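Local coordinates for protein aminoglycoside 6-adenylyltransferase (Bacillus subtilis, PDB 2PBE) that confers streptomycin resistance by transferring the nucleotidyl group of ATP or GTP to the 6-hydroxyl of streptomycin, and likewise adenylates streptidine, at residues 61-64 with 65-69; 84-88 with 89-93; 170-174 with 175-179; 219-223 with 224-228. All blocks are in the same frame, centred on the assembly; numbering follows the deposited sequence.

Interaction 1 of 4, residues 61-64 with 65-69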
loop_
_atom_site.group_PDB
_atom_site.type_symbol
_atom_site.label_atom_id
_atom_site.label_comp_id
_atom_site.label_asym_id
_atom_site.label_seq_id
_atom_site.Cartn_x
_atom_site.Cartn_y
_atom_site.Cartn_z
ATOM N N ASP A 61 -28.732 6.664 -4.632
ATOM C CA ASP A 61 -27.625 6.139 -5.422
ATOM C C ASP A 61 -26.683 7.128 -6.100
ATOM O O ASP A 61 -25.942 6.741 -6.998
ATOM C CB ASP A 61 -28.175 5.170 -6.477
ATOM C CG ASP A 61 -29.026 4.062 -5.871
ATOM O OD1 ASP A 61 -28.784 3.679 -4.699
ATOM O OD2 ASP A 61 -29.934 3.564 -6.576
ATOM N N GLN A 62 -26.696 8.386 -5.670
ATOM C CA GLN A 62 -25.839 9.416 -6.261
ATOM C C GLN A 62 -24.340 9.191 -6.037
ATOM O O GLN A 62 -23.535 9.349 -6.959
ATOM C CB GLN A 62 -26.224 10.798 -5.712
ATOM C CG GLN A 62 -27.317 11.530 -6.483
ATOM C CD GLN A 62 -26.930 11.793 -7.930
ATOM O OE1 GLN A 62 -25.922 12.446 -8.213
ATOM N NE2 GLN A 62 -27.742 11.289 -8.858
ATOM N N TRP A 63 -23.966 8.816 -4.816
ATOM C CA TRP A 63 -22.562 8.591 -4.491
ATOM C C TRP A 63 -21.894 7.549 -5.411
ATOM O O TRP A 63 -20.662 7.492 -5.509
ATOM C CB TRP A 63 -22.426 8.158 -3.037
ATOM C CG TRP A 63 -23.126 6.899 -2.762
ATOM C CD1 TRP A 63 -24.463 6.743 -2.493
ATOM C CD2 TRP A 63 -22.553 5.598 -2.766
ATOM N NE1 TRP A 63 -24.755 5.407 -2.330
ATOM C CE2 TRP A 63 -23.604 4.674 -2.488
ATOM C CE3 TRP A 63 -21.245 5.108 -2.975
ATOM C CZ2 TRP A 63 -23.389 3.272 -2.413
ATOM C CZ3 TRP A 63 -21.022 3.711 -2.899
ATOM C CH2 TRP A 63 -22.100 2.810 -2.620
ATOM N N LEU A 64 -22.714 6.731 -6.067
ATOM C CA LEU A 64 -22.230 5.690 -6.967
ATOM C C LEU A 64 -21.731 6.230 -8.299
ATOM O O LEU A 64 -20.953 5.586 -8.984
ATOM C CB LEU A 64 -23.344 4.679 -7.223
ATOM C CG LEU A 64 -23.693 3.679 -6.118
ATOM C CD1 LEU A 64 -25.051 3.078 -6.379
ATOM C CD2 LEU A 64 -22.644 2.602 -6.056
ATOM N N GLU A 65 -22.191 7.419 -8.652
ATOM C CA GLU A 65 -21.841 8.067 -9.913
ATOM C C GLU A 65 -20.343 8.264 -10.037
ATOM O O GLU A 65 -19.818 8.398 -11.153
ATOM C CB GLU A 65 -22.562 9.424 -10.002
ATOM C CG GLU A 65 -23.091 9.791 -11.383
ATOM C CD GLU A 65 -24.156 8.825 -11.884
ATOM O OE1 GLU A 65 -23.828 7.955 -12.727
ATOM O OE2 GLU A 65 -25.316 8.937 -11.429
ATOM N N ILE A 66 -19.660 8.256 -8.895
ATOM C CA ILE A 66 -18.217 8.453 -8.858
ATOM C C ILE A 66 -17.438 7.339 -9.552
ATOM O O ILE A 66 -16.329 7.557 -10.052
ATOM C CB ILE A 66 -17.718 8.591 -7.402
ATOM C CG1 ILE A 66 -16.278 9.119 -7.398
ATOM C CG2 ILE A 66 -17.827 7.238 -6.682
ATOM C CD1 ILE A 66 -15.724 9.411 -6.027
ATOM N N PHE A 67 -18.023 6.148 -9.589
ATOM C CA PHE A 67 -17.341 5.022 -10.205
ATOM C C PHE A 67 -17.460 5.020 -11.718
ATOM O O PHE A 67 -16.818 4.212 -12.392
ATOM C CB PHE A 67 -17.882 3.719 -9.639
ATOM C CG PHE A 67 -17.750 3.603 -8.149
ATOM C CD1 PHE A 67 -16.496 3.736 -7.534
ATOM C CD2 PHE A 67 -18.868 3.341 -7.354
ATOM C CE1 PHE A 67 -16.348 3.607 -6.119
ATOM C CE2 PHE A 67 -18.745 3.210 -5.942
ATOM C CZ PHE A 67 -17.479 3.340 -5.323
ATOM N N GLY A 68 -18.292 5.911 -12.255
ATOM C CA GLY A 68 -18.426 5.974 -13.698
ATOM C C GLY A 68 -19.753 5.584 -14.312
ATOM O O GLY A 68 -20.624 5.022 -13.665
ATOM N N LYS A 69 -19.914 5.904 -15.590
ATOM C CA LYS A 69 -21.141 5.589 -16.298
ATOM C C LYS A 69 -21.301 4.092 -16.430
ATOM O O LYS A 69 -20.356 3.372 -16.762
ATOM C CB LYS A 69 -21.143 6.264 -17.674
ATOM C CG LYS A 69 -21.760 7.679 -17.741
ATOM C CD LYS A 69 -21.331 8.605 -16.602
ATOM C CE LYS A 69 -22.335 8.608 -15.432
ATOM N NZ LYS A 69 -21.655 9.045 -14.179
HETATM O O HOH W 1 -21.827 4.241 -11.272
#
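Phe67 carries CG anti to its carbonyl carbon (chi1 -58°), which lays the ring back along the chain, while Trp63 holds CG between the backbone N and the carbonyl carbon (chi1 61°). Trp63 CZ3 comes to the edge of the Phe67 ring, near its plane, 3.8 Å from Phe67 CE2. Leu64 joins them there, its CD2 in the Phe67 ring plane and 3.9 Å from Phe67 CE2, while its CG lies over one face of the indole, toward the rim. Ile66 CG2 covers a face of the Phe67 ring. Two i to i+3 bonds, Glu65 N to Gln62 O (2.9 Å) and Phe67 N to Leu64 O (3.0 Å), wind the backbone into a 3-10 turn within the connection from helix 54-58 to strand 70-74, an outermost strand of the mixed sheet. Phe16 of helix 6-19 packs edge-to-face with Phe67, and Phe57 and Tyr92 do so with Trp63. Leu64 O also accepts from a water, 2.8 Å away, that donates to Gly68 O as well. On the exposed flank, Lys69 NZ makes a salt bridge with Glu65 OE1 (2.8 Å), on the anti side and somewhat out of the carboxylate plane.

Interaction 2 of 4, residues 84-88 with 89-93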
loop_
_atom_site.group_PDB
_atom_site.type_symbol
_atom_site.label_atom_id
_atom_site.label_comp_id
_atom_site.label_asym_id
_atom_site.label_seq_id
_atom_site.Cartn_x
_atom_site.Cartn_y
_atom_site.Cartn_z
ATOM N N PRO A 84 -34.879 -10.269 0.115
ATOM C CA PRO A 84 -33.487 -10.029 0.497
ATOM C C PRO A 84 -33.122 -11.090 1.519
ATOM O O PRO A 84 -33.923 -11.400 2.409
ATOM C CB PRO A 84 -33.514 -8.642 1.139
ATOM C CG PRO A 84 -34.898 -8.060 0.776
ATOM C CD PRO A 84 -35.775 -9.276 0.729
ATOM N N GLU A 85 -31.930 -11.661 1.389
ATOM C CA GLU A 85 -31.471 -12.654 2.344
ATOM C C GLU A 85 -29.956 -12.724 2.387
ATOM O O GLU A 85 -29.339 -13.763 2.145
ATOM C CB GLU A 85 -32.082 -14.030 2.060
ATOM C CG GLU A 85 -32.352 -14.357 0.609
ATOM C CD GLU A 85 -33.545 -15.291 0.453
ATOM O OE1 GLU A 85 -34.669 -14.885 0.846
ATOM O OE2 GLU A 85 -33.358 -16.419 -0.067
ATOM N N LEU A 86 -29.370 -11.576 2.702
ATOM C CA LEU A 86 -27.928 -11.443 2.810
ATOM C C LEU A 86 -27.658 -10.737 4.142
ATOM O O LEU A 86 -26.821 -9.833 4.233
ATOM C CB LEU A 86 -27.376 -10.627 1.624
ATOM C CG LEU A 86 -25.852 -10.633 1.387
ATOM C CD1 LEU A 86 -25.374 -12.051 1.061
ATOM C CD2 LEU A 86 -25.492 -9.659 0.248
ATOM N N GLY A 87 -28.392 -11.158 5.170
ATOM C CA GLY A 87 -28.243 -10.586 6.496
ATOM C C GLY A 87 -28.425 -9.085 6.540
ATOM O O GLY A 87 -29.433 -8.565 6.069
ATOM N N ASN A 88 -27.441 -8.392 7.107
ATOM C CA ASN A 88 -27.475 -6.935 7.222
ATOM C C ASN A 88 -26.634 -6.281 6.158
ATOM O O ASN A 88 -26.294 -5.095 6.258
ATOM C CB ASN A 88 -26.965 -6.505 8.584
ATOM C CG ASN A 88 -28.013 -6.617 9.628
ATOM O OD1 ASN A 88 -29.019 -5.902 9.587
ATOM N ND2 ASN A 88 -27.813 -7.538 10.567
ATOM N N TRP A 89 -26.280 -7.073 5.151
ATOM C CA TRP A 89 -25.480 -6.555 4.068
ATOM C C TRP A 89 -26.396 -5.864 3.095
ATOM O O TRP A 89 -27.624 -5.958 3.177
ATOM C CB TRP A 89 -24.800 -7.659 3.280
ATOM C CG TRP A 89 -23.768 -8.559 3.933
ATOM C CD1 TRP A 89 -22.998 -9.466 3.255
ATOM C CD2 TRP A 89 -23.442 -8.717 5.320
ATOM N NE1 TRP A 89 -22.226 -10.183 4.116
ATOM C CE2 TRP A 89 -22.464 -9.758 5.392
ATOM C CE3 TRP A 89 -23.870 -8.100 6.514
ATOM C CZ2 TRP A 89 -21.903 -10.201 6.617
ATOM C CZ3 TRP A 89 -23.321 -8.536 7.742
ATOM C CH2 TRP A 89 -22.338 -9.589 7.778
ATOM N N PHE A 90 -25.754 -5.203 2.147
ATOM C CA PHE A 90 -26.426 -4.515 1.071
ATOM C C PHE A 90 -25.341 -4.436 0.014
ATOM O O PHE A 90 -24.242 -3.942 0.272
ATOM C CB PHE A 90 -26.855 -3.112 1.492
ATOM C CG PHE A 90 -27.969 -2.560 0.653
ATOM C CD1 PHE A 90 -29.289 -3.020 0.824
ATOM C CD2 PHE A 90 -27.704 -1.607 -0.344
ATOM C CE1 PHE A 90 -30.342 -2.532 0.008
ATOM C CE2 PHE A 90 -28.748 -1.105 -1.177
ATOM C CZ PHE A 90 -30.075 -1.574 -0.997
ATOM N N SER A 91 -25.637 -4.943 -1.170
ATOM C CA SER A 91 -24.646 -4.922 -2.218
ATOM C C SER A 91 -25.171 -4.308 -3.499
ATOM O O SER A 91 -26.346 -3.984 -3.611
ATOM C CB SER A 91 -24.172 -6.334 -2.472
ATOM O OG SER A 91 -25.276 -7.156 -2.762
ATOM N N TYR A 92 -24.278 -4.163 -4.466
ATOM C CA TYR A 92 -24.601 -3.592 -5.755
ATOM C C TYR A 92 -23.858 -4.401 -6.795
ATOM O O TYR A 92 -22.716 -4.788 -6.566
ATOM C CB TYR A 92 -24.106 -2.152 -5.828
ATOM C CG TYR A 92 -24.621 -1.245 -4.733
ATOM C CD1 TYR A 92 -25.780 -0.449 -4.940
ATOM C CD2 TYR A 92 -23.961 -1.164 -3.475
ATOM C CE1 TYR A 92 -26.270 0.417 -3.922
ATOM C CE2 TYR A 92 -24.445 -0.309 -2.432
ATOM C CZ TYR A 92 -25.603 0.480 -2.671
ATOM O OH TYR A 92 -26.090 1.319 -1.696
ATOM N N ILE A 93 -24.495 -4.694 -7.922
ATOM C CA ILE A 93 -23.788 -5.406 -8.974
ATOM C C ILE A 93 -23.873 -4.403 -10.102
ATOM O O ILE A 93 -24.977 -4.048 -10.535
ATOM C CB ILE A 93 -24.457 -6.747 -9.399
ATOM C CG1 ILE A 93 -24.231 -7.819 -8.331
ATOM C CG2 ILE A 93 -23.831 -7.264 -10.694
ATOM C CD1 ILE A 93 -24.964 -7.594 -7.057
#
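Apolar packing between Leu86 and Trp89 dominates this contact. Leu86 turns CG away from its own backbone N (chi1 -167°), and the branch point then comes up to the pyrrole end of the indole, with CG 3.6 Å from Trp89 CD1. The two side chains cross at about a right angle. Leu86 CD2 lies against the root of the tryptophan side chain, 3.7 Å from Trp89 CB, and extends on toward the strand, where it lies 3.9 Å from Ser91 OG. At the benzo end, the Asn88 carbonyl carbon is next to the indole edge, near the ring plane.

The backbone supplies the polar part. Trp89 N donates to Leu86 O (3.0 Å, N-H...O angle 152°) and closes a type II' beta turn from Leu86 to Trp89. Gly87 takes the second position with positive phi (56°), a conformation that glycine adopts readily. The turn feeds strand 90-96, which runs antiparallel to both of its neighbours, 70-74 and 101-108. Trp89 also packs on Thr105 and Pro108 of strand 101-108, and the hydroxyl of Ser91 has its polar partner in Glu77.

In chemical terms the turn is held by one internal backbone bond and by hydrocarbon lying against indole. No side-chain charge takes part between the two segments, and the rotation of the Trp89 ring is probably set by its packing against Leu86 and against strand 101-108.

Interaction 3 of 4, residues 170-174 with 175-179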
loop_
_atom_site.group_PDB
_atom_site.type_symbol
_atom_site.label_atom_id
_atom_site.label_comp_id
_atom_site.label_asym_id
_atom_site.label_seq_id
_atom_site.Cartn_x
_atom_site.Cartn_y
_atom_site.Cartn_z
ATOM N N LYS A 170 29.148 -3.308 -3.851
ATOM C CA LYS A 170 30.074 -4.317 -4.373
ATOM C C LYS A 170 29.798 -4.579 -5.838
ATOM O O LYS A 170 30.712 -4.875 -6.605
ATOM C CB LYS A 170 29.920 -5.646 -3.639
ATOM C CG LYS A 170 30.301 -5.643 -2.158
ATOM C CD LYS A 170 30.409 -7.097 -1.691
ATOM C CE LYS A 170 30.779 -7.201 -0.238
ATOM N NZ LYS A 170 29.602 -7.027 0.680
ATOM N N GLY A 171 28.526 -4.509 -6.216
ATOM C CA GLY A 171 28.147 -4.729 -7.600
ATOM C C GLY A 171 28.733 -3.671 -8.516
ATOM O O GLY A 171 29.303 -3.985 -9.562
ATOM N N LEU A 172 28.614 -2.413 -8.112
ATOM C CA LEU A 172 29.123 -1.298 -8.895
ATOM C C LEU A 172 30.646 -1.193 -8.872
ATOM O O LEU A 172 31.244 -0.697 -9.828
ATOM C CB LEU A 172 28.515 0.004 -8.393
ATOM C CG LEU A 172 26.995 0.154 -8.488
ATOM C CD1 LEU A 172 26.580 1.482 -7.858
ATOM C CD2 LEU A 172 26.540 0.089 -9.933
ATOM N N ALA A 173 31.267 -1.660 -7.788
ATOM C CA ALA A 173 32.722 -1.604 -7.661
ATOM C C ALA A 173 33.395 -2.738 -8.426
ATOM O O ALA A 173 34.535 -2.606 -8.862
ATOM C CB ALA A 173 33.118 -1.653 -6.201
ATOM N N ARG A 174 32.664 -3.839 -8.604
ATOM C CA ARG A 174 33.148 -5.027 -9.295
ATOM C C ARG A 174 32.628 -5.181 -10.715
ATOM O O ARG A 174 32.712 -6.262 -11.280
ATOM C CB ARG A 174 32.756 -6.277 -8.506
ATOM C CG ARG A 174 33.579 -6.535 -7.264
ATOM C CD ARG A 174 34.002 -8.014 -7.238
ATOM N NE ARG A 174 35.008 -8.303 -6.210
ATOM C CZ ARG A 174 35.676 -9.450 -6.106
ATOM N NH1 ARG A 174 35.453 -10.426 -6.977
ATOM N NH2 ARG A 174 36.588 -9.616 -5.153
ATOM N N ASN A 175 32.072 -4.116 -11.287
ATOM C CA ASN A 175 31.561 -4.162 -12.655
ATOM C C ASN A 175 30.446 -5.157 -12.933
ATOM O O ASN A 175 30.400 -5.781 -13.992
ATOM C CB ASN A 175 32.703 -4.417 -13.623
ATOM C CG ASN A 175 33.355 -3.156 -14.049
ATOM O OD1 ASN A 175 32.740 -2.331 -14.718
ATOM N ND2 ASN A 175 34.596 -2.963 -13.649
ATOM N N GLU A 176 29.531 -5.280 -11.982
ATOM C CA GLU A 176 28.397 -6.186 -12.090
ATOM C C GLU A 176 27.166 -5.312 -11.956
ATOM O O GLU A 176 26.323 -5.537 -11.085
ATOM C CB GLU A 176 28.441 -7.194 -10.939
ATOM C CG GLU A 176 29.712 -8.036 -10.851
ATOM C CD GLU A 176 29.747 -9.148 -11.875
ATOM O OE1 GLU A 176 30.562 -10.086 -11.699
ATOM O OE2 GLU A 176 28.965 -9.086 -12.857
ATOM N N ILE A 177 27.062 -4.305 -12.809
ATOM C CA ILE A 177 25.949 -3.370 -12.728
ATOM C C ILE A 177 24.580 -4.046 -12.719
ATOM O O ILE A 177 23.651 -3.562 -12.076
ATOM C CB ILE A 177 26.036 -2.332 -13.859
ATOM C CG1 ILE A 177 25.041 -1.194 -13.604
ATOM C CG2 ILE A 177 25.801 -3.012 -15.206
ATOM C CD1 ILE A 177 25.279 0.035 -14.448
ATOM N N LEU A 178 24.455 -5.183 -13.406
ATOM C CA LEU A 178 23.177 -5.898 -13.423
ATOM C C LEU A 178 22.900 -6.508 -12.053
ATOM O O LEU A 178 21.751 -6.568 -11.611
ATOM C CB LEU A 178 23.182 -6.978 -14.510
ATOM C CG LEU A 178 22.599 -6.582 -15.880
ATOM C CD1 LEU A 178 23.329 -5.363 -16.458
ATOM C CD2 LEU A 178 22.730 -7.763 -16.836
ATOM N N PHE A 179 23.961 -6.946 -11.386
ATOM C CA PHE A 179 23.842 -7.527 -10.047
ATOM C C PHE A 179 23.368 -6.415 -9.112
ATOM O O PHE A 179 22.455 -6.595 -8.291
ATOM C CB PHE A 179 25.206 -8.047 -9.584
ATOM C CG PHE A 179 25.195 -8.682 -8.212
ATOM C CD1 PHE A 179 24.578 -9.935 -8.007
ATOM C CD2 PHE A 179 25.850 -8.055 -7.125
ATOM C CE1 PHE A 179 24.621 -10.577 -6.719
ATOM C CE2 PHE A 179 25.900 -8.674 -5.834
ATOM C CZ PHE A 179 25.292 -9.934 -5.624
#
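Gly171 and Glu176 are joined by the 6→1 bond of a helix C-terminal turn, and the chain here links helix 151-173 directly to helix 177-204. The pattern resembles a Schellman motif, with Asn175 in the left-handed conformation (phi 61°), but its companion 5→2 bond is not made: Asn175 N lies 3.8 Å from Leu172 O. Asn175 thus reverses the backbone just after Arg174 has left the helix, and its side chain leans on Tyr238 of helix 238-263.

Glu176 follows, its N donating to Gly171 O at 2.8 Å along a fairly straight line (N-H...O angle 162°). The residue stands at the N-cap position of the next helix, so one short link ties the last turn of one helix to the first of the other. Its side chain folds back over the linker, with CG 3.5 Å from Arg174 O. The carboxylate does not pair with the guanidinium, Glu176 OE1 and Arg174 NH1 being 6.8 Å apart.

Ile177 is the first residue of the second helix. Its CG1 meets Leu172 CD2 at 4.2 Å, a light touch between side chains, and Leu172 continues into Tyr238, Met241 and Trp242 of helix 238-263.

Phe179, two residues further, directs its CB at the first helix; CG is anti to the backbone N (chi1 -179°), and the ring comes edge-on to Gly171. Having no side chain, Gly171 lets the ring edge draw close, with Phe179 CD2 4.1 Å from Gly171 CA.

Interaction 4 of 4, residues 219-223 with 224-228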
loop_
_atom_site.group_PDB
_atom_site.type_symbol
_atom_site.label_atom_id
_atom_site.label_comp_id
_atom_site.label_asym_id
_atom_site.label_seq_id
_atom_site.Cartn_x
_atom_site.Cartn_y
_atom_site.Cartn_z
ATOM N N ARG A 219 -1.084 6.109 -4.326
ATOM C CA ARG A 219 -2.331 6.468 -3.668
ATOM C C ARG A 219 -2.158 6.641 -2.167
ATOM O O ARG A 219 -3.121 6.561 -1.420
ATOM C CB ARG A 219 -3.379 5.391 -3.918
ATOM C CG ARG A 219 -4.804 5.851 -3.830
ATOM C CD ARG A 219 -5.474 5.473 -5.116
ATOM N NE ARG A 219 -4.745 5.996 -6.271
ATOM C CZ ARG A 219 -4.556 7.291 -6.541
ATOM N NH1 ARG A 219 -5.056 8.236 -5.744
ATOM N NH2 ARG A 219 -3.817 7.652 -7.588
ATOM N N TYR A 220 -0.936 6.869 -1.722
ATOM C CA TYR A 220 -0.691 7.049 -0.306
ATOM C C TYR A 220 0.302 8.155 -0.090
ATOM O O TYR A 220 0.229 8.875 0.893
ATOM C CB TYR A 220 -0.143 5.776 0.291
ATOM C CG TYR A 220 -1.212 4.750 0.544
ATOM C CD1 TYR A 220 -2.205 4.959 1.540
ATOM C CD2 TYR A 220 -1.273 3.566 -0.231
ATOM C CE1 TYR A 220 -3.239 4.006 1.754
ATOM C CE2 TYR A 220 -2.292 2.617 -0.043
ATOM C CZ TYR A 220 -3.277 2.834 0.945
ATOM O OH TYR A 220 -4.269 1.878 1.086
ATOM N N LEU A 221 1.259 8.257 -1.010
ATOM C CA LEU A 221 2.294 9.277 -0.956
ATOM C C LEU A 221 1.763 10.574 -1.540
ATOM O O LEU A 221 0.942 10.556 -2.465
ATOM C CB LEU A 221 3.500 8.836 -1.781
ATOM C CG LEU A 221 4.614 7.958 -1.226
ATOM C CD1 LEU A 221 4.101 7.058 -0.129
ATOM C CD2 LEU A 221 5.184 7.139 -2.372
ATOM N N SER A 222 2.229 11.685 -0.995
ATOM C CA SER A 222 1.848 12.987 -1.492
ATOM C C SER A 222 2.640 13.136 -2.792
ATOM O O SER A 222 3.408 12.238 -3.155
ATOM C CB SER A 222 2.253 14.068 -0.499
ATOM O OG SER A 222 3.652 14.092 -0.331
ATOM N N ASN A 223 2.468 14.249 -3.489
ATOM C CA ASN A 223 3.193 14.435 -4.738
ATOM C C ASN A 223 4.675 14.635 -4.476
ATOM O O ASN A 223 5.526 14.207 -5.274
ATOM C CB ASN A 223 2.628 15.622 -5.515
ATOM C CG ASN A 223 1.164 15.439 -5.846
ATOM O OD1 ASN A 223 0.732 14.325 -6.182
ATOM N ND2 ASN A 223 0.388 16.525 -5.749
ATOM N N LYS A 224 4.985 15.273 -3.355
ATOM C CA LYS A 224 6.365 15.511 -3.005
ATOM C C LYS A 224 7.053 14.166 -2.780
ATOM O O LYS A 224 8.145 13.917 -3.311
ATOM C CB LYS A 224 6.442 16.352 -1.739
ATOM C CG LYS A 224 7.856 16.777 -1.383
ATOM C CD LYS A 224 7.932 17.238 0.054
ATOM C CE LYS A 224 9.343 17.643 0.439
ATOM N NZ LYS A 224 9.429 17.974 1.883
ATOM N N GLU A 225 6.399 13.297 -2.014
ATOM C CA GLU A 225 6.934 11.986 -1.687
ATOM C C GLU A 225 7.073 11.102 -2.909
ATOM O O GLU A 225 7.959 10.257 -2.960
ATOM C CB GLU A 225 6.052 11.309 -0.639
ATOM C CG GLU A 225 5.819 12.189 0.600
ATOM C CD GLU A 225 4.799 11.614 1.576
ATOM O OE1 GLU A 225 3.701 11.197 1.146
ATOM O OE2 GLU A 225 5.086 11.601 2.790
ATOM N N TRP A 226 6.201 11.289 -3.899
ATOM C CA TRP A 226 6.296 10.474 -5.107
ATOM C C TRP A 226 7.425 10.981 -5.976
ATOM O O TRP A 226 8.037 10.225 -6.726
ATOM C CB TRP A 226 5.004 10.504 -5.917
ATOM C CG TRP A 226 4.875 9.306 -6.818
ATOM C CD1 TRP A 226 4.785 7.978 -6.428
ATOM C CD2 TRP A 226 4.778 9.308 -8.244
ATOM N NE1 TRP A 226 4.627 7.159 -7.525
ATOM C CE2 TRP A 226 4.620 7.936 -8.655
ATOM C CE3 TRP A 226 4.803 10.323 -9.227
ATOM C CZ2 TRP A 226 4.483 7.559 -10.015
ATOM C CZ3 TRP A 226 4.664 9.944 -10.605
ATOM C CH2 TRP A 226 4.504 8.565 -10.974
ATOM N N GLU A 227 7.679 12.275 -5.902
ATOM C CA GLU A 227 8.757 12.839 -6.682
ATOM C C GLU A 227 10.081 12.374 -6.093
ATOM O O GLU A 227 11.042 12.140 -6.824
ATOM C CB GLU A 227 8.687 14.363 -6.681
ATOM C CG GLU A 227 7.717 14.909 -7.715
ATOM C CD GLU A 227 7.791 16.410 -7.830
ATOM O OE1 GLU A 227 8.860 16.980 -7.503
ATOM O OE2 GLU A 227 6.781 17.013 -8.259
ATOM N N GLU A 228 10.134 12.255 -4.765
ATOM C CA GLU A 228 11.350 11.812 -4.104
ATOM C C GLU A 228 11.602 10.370 -4.494
ATOM O O GLU A 228 12.729 9.979 -4.786
ATOM C CB GLU A 228 11.222 11.897 -2.582
ATOM C CG GLU A 228 10.940 13.266 -2.034
ATOM C CD GLU A 228 10.696 13.232 -0.533
ATOM O OE1 GLU A 228 10.056 12.261 -0.070
ATOM O OE2 GLU A 228 11.130 14.176 0.179
#
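Ser222 and Glu225 form a capping box at the start of helix 223-230, and Leu221 with Trp226 adds the apolar pair of a hydrophobic staple, between the residue before the cap and the fourth residue after it. The compact part of the contact gathers round Glu225. With CG anti to its carbonyl carbon (chi1 -53°) and the chain extended beyond, the glutamate reaches back to the N-cap residue, Ser222. There Glu225 OE1 accepts from Ser222 N at 2.6 Å, nearly straight (166°), on the anti side of the carboxylate and a little out of its plane. The return bond, Glu225 N to Ser222 OG, is weak at 3.3 Å. A negative group at this end of a helix would be favoured by the helix dipole, which may help keep Glu225 ionised.

Buried Leu221 packs against the glutamate, its CG 3.7 Å from Glu225 CB, and Met196 and Ile200 of helix 177-204 touch the same side chain. The staple itself is light: Leu221 CD2 reaches the edge of the indole, 4.2 Å from Trp226 CD1.

Regular helical bonding begins with Trp226 N donating to Ser222 O (3.0 Å) and Glu227 N to Asn223 O (3.0 Å). The solvent side is looser. Exposed Lys224 keeps its chain extended, leading away from the preceding residues, its CB the side-chain atom nearest Ser222 OG, at 3.9 Å. The side chain of Asn223 sets out away from residues 224-228, and Glu227 CG lies 3.4 Å from Asn223 O.

The four contacts follow one another along the chain, and all are local turns or caps where secondary structure begins or ends. Interactions 1 and 2 lie at the edge region of the mixed sheet: the first leads into outer strand 70-74, the second into its neighbour 90-96, and they touch, with centres about 19 Å apart. Interaction 3 joins two long helices on the opposite side of the chain's centre, its centre about 52 Å from that of interaction 1 and about 57 Å from that of interaction 2. Interaction 4 starts helix 223-230 between these regions and packs on helix 177-204, which interaction 3 opens. The contacts thus shape separate parts of the chain, sheet-bearing and helical, rather than one site.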